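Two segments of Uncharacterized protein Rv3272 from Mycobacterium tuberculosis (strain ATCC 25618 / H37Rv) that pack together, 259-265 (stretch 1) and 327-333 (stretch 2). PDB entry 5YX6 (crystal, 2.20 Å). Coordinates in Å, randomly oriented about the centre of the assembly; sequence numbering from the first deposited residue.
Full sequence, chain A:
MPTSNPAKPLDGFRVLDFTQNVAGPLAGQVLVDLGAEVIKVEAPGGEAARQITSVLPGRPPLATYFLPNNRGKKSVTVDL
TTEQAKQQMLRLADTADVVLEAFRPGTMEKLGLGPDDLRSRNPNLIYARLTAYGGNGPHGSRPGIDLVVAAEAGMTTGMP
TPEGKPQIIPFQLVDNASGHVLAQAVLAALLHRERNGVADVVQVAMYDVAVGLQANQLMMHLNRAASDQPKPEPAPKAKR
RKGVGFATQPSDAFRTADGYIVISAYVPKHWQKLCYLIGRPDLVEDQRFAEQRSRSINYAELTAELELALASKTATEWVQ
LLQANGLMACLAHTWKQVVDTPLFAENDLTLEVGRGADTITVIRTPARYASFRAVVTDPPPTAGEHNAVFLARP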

# COMPACT_ATOMS: atom_id res chain seq x y z
N GLY A 259 -26.07 10.10 -12.08
CA GLY A 259 -24.87 9.53 -11.52
C GLY A 259 -24.38 10.35 -10.35
O GLY A 259 -24.97 11.38 -9.99
N TYR A 260 -23.30 9.90 -9.73
CA TYR A 260 -22.69 10.62 -8.63
C TYR A 260 -21.43 11.35 -9.06
O TYR A 260 -20.73 10.91 -9.98
CB TYR A 260 -22.35 9.65 -7.50
CG TYR A 260 -23.48 9.37 -6.57
CD1 TYR A 260 -24.44 8.41 -6.88
CD2 TYR A 260 -23.58 10.04 -5.36
CE1 TYR A 260 -25.49 8.14 -6.00
CE2 TYR A 260 -24.61 9.78 -4.48
CZ TYR A 260 -25.56 8.83 -4.81
OH TYR A 260 -26.59 8.57 -3.92
N ILE A 261 -21.13 12.46 -8.39
CA ILE A 261 -19.86 13.14 -8.62
C ILE A 261 -19.09 13.23 -7.30
O ILE A 261 -19.66 13.51 -6.25
CB ILE A 261 -20.05 14.57 -9.22
CG1 ILE A 261 -18.69 15.18 -9.59
CG2 ILE A 261 -20.80 15.49 -8.26
CD1 ILE A 261 -18.78 16.59 -10.13
N VAL A 262 -17.79 12.97 -7.37
CA VAL A 262 -16.91 13.14 -6.24
C VAL A 262 -16.24 14.52 -6.29
O VAL A 262 -15.60 14.84 -7.28
CB VAL A 262 -15.83 12.04 -6.22
CG1 VAL A 262 -14.86 12.26 -5.08
CG2 VAL A 262 -16.49 10.66 -6.14
N ILE A 263 -16.40 15.32 -5.24
CA ILE A 263 -15.86 16.67 -5.18
C ILE A 263 -15.06 16.91 -3.91
O ILE A 263 -15.51 16.56 -2.82
CB ILE A 263 -16.97 17.75 -5.24
CG1 ILE A 263 -17.77 17.66 -6.55
CG2 ILE A 263 -16.38 19.13 -5.10
CD1 ILE A 263 -19.03 18.52 -6.54
N SER A 264 -13.89 17.52 -4.04
CA SER A 264 -13.17 18.00 -2.86
C SER A 264 -12.81 19.48 -3.04
O SER A 264 -11.94 19.83 -3.84
CB SER A 264 -11.91 17.18 -2.60
OG SER A 264 -11.36 17.53 -1.34
N ALA A 265 -13.50 20.33 -2.30
CA ALA A 265 -13.32 21.77 -2.41
C ALA A 265 -13.58 22.42 -1.06
O ALA A 265 -14.58 23.11 -0.87
CB ALA A 265 -14.25 22.34 -3.47
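Stretch 2, residues 327-333: LMACLAH

Two neighbouring antiparallel strands show how backbone pairing fixes the places of side chains and leaves their torsions to settle the packing. In Rv3272, the strand of stretch 2, around Met328 to Leu331, lies extended beside strand 260-264, the strand axes running at 160° to one another and approaching to 4.8 Å. Val262 pairs with Cys330 through two hydrogen bonds, Val262 N to Cys330 O at 2.9 Å and Cys330 N to Val262 O at 3.0 Å. Two residues along, Ser264 N donates to Met328 O at 2.9 Å, nearly straight. Between the same two residues a water fills the place of a second direct bond, donating to Ser264 O at 2.7 Å and accepting from Met328 N at 2.8 Å.

Between these rungs Ile263 faces Ala329 across a non-hydrogen-bonded pair, their CA atoms only 4.4 Å apart. The small methyl of Ala329 is shared by two isoleucines in different rotamers. Ile263, with chi1 m and chi2 t, brings CG1 to 4.1 Å from Ala329 CB; Ile261, with both torsions t, extends its chain so that CD1 also reaches Ala329 CB at 4.1 Å. Thus a residue two places along the strand can pack diagonally on the same face.

The opposite face carries Val262, Ser264, Met328 and Cys330. Here the p rotamer of Cys330 (chi1 66°) places SG 3.9 Å from Val262 CB, while Val262, in t, holds CG2 4.3 Å from Ala332 CB, extending the apolar contact past its direct partner. Met328 adopts m, t, m: chi2 in t (178°) carries the chain outward, and the final turn at chi3 (-51°) leaves CE 3.6 Å from Ser264 OG. That hydroxyl, in the t rotamer, is hydrogen-bonded elsewhere in the structure, and the methyl lies against it without leaving it unsatisfied.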

# COMPACT_ATOMS: atom_id res chain seq x y z
N LEU A 327 -10.89 22.74 -9.94
CA LEU A 327 -11.39 22.10 -8.73
C LEU A 327 -11.21 20.59 -8.81
O LEU A 327 -11.23 20.01 -9.89
CB LEU A 327 -12.86 22.45 -8.49
CG LEU A 327 -13.17 23.92 -8.25
CD1 LEU A 327 -14.65 24.09 -7.95
CD2 LEU A 327 -12.33 24.49 -7.12
N MET A 328 -11.02 19.96 -7.66
CA MET A 328 -10.86 18.51 -7.63
C MET A 328 -12.22 17.80 -7.68
O MET A 328 -13.01 17.86 -6.73
CB MET A 328 -10.07 18.09 -6.39
CG MET A 328 -8.64 18.61 -6.37
SD MET A 328 -7.68 18.18 -4.90
CE MET A 328 -8.77 18.68 -3.58
N ALA A 329 -12.48 17.14 -8.80
CA ALA A 329 -13.74 16.44 -9.01
C ALA A 329 -13.56 15.33 -10.03
O ALA A 329 -12.75 15.47 -10.96
CB ALA A 329 -14.83 17.41 -9.45
N CYS A 330 -14.30 14.24 -9.86
CA CYS A 330 -14.26 13.13 -10.82
C CYS A 330 -15.50 12.26 -10.71
O CYS A 330 -16.25 12.37 -9.74
CB CYS A 330 -13.03 12.27 -10.58
SG CYS A 330 -13.09 11.40 -8.99
N LEU A 331 -15.71 11.41 -11.71
CA LEU A 331 -16.70 10.33 -11.59
C LEU A 331 -16.12 9.21 -10.75
O LEU A 331 -14.90 8.98 -10.75
CB LEU A 331 -17.11 9.78 -12.96
CG LEU A 331 -17.68 10.76 -13.98
CD1 LEU A 331 -17.98 10.04 -15.28
CD2 LEU A 331 -18.92 11.46 -13.43
N ALA A 332 -16.99 8.47 -10.07
CA ALA A 332 -16.57 7.26 -9.39
C ALA A 332 -16.61 6.10 -10.38
O ALA A 332 -17.59 5.37 -10.43
CB ALA A 332 -17.45 6.97 -8.19
N HIS A 333 -15.55 5.97 -11.17
CA HIS A 333 -15.48 4.95 -12.22
C HIS A 333 -15.53 3.55 -11.64
O HIS A 333 -15.00 3.30 -10.56
CB HIS A 333 -14.20 5.07 -13.04
CG HIS A 333 -14.04 6.38 -13.76
ND1 HIS A 333 -14.79 6.73 -14.86
CD2 HIS A 333 -13.17 7.40 -13.55
CE1 HIS A 333 -14.40 7.91 -15.29
NE2 HIS A 333 -13.42 8.34 -14.51
O HOH W 1 -10.91 21.70 -5.49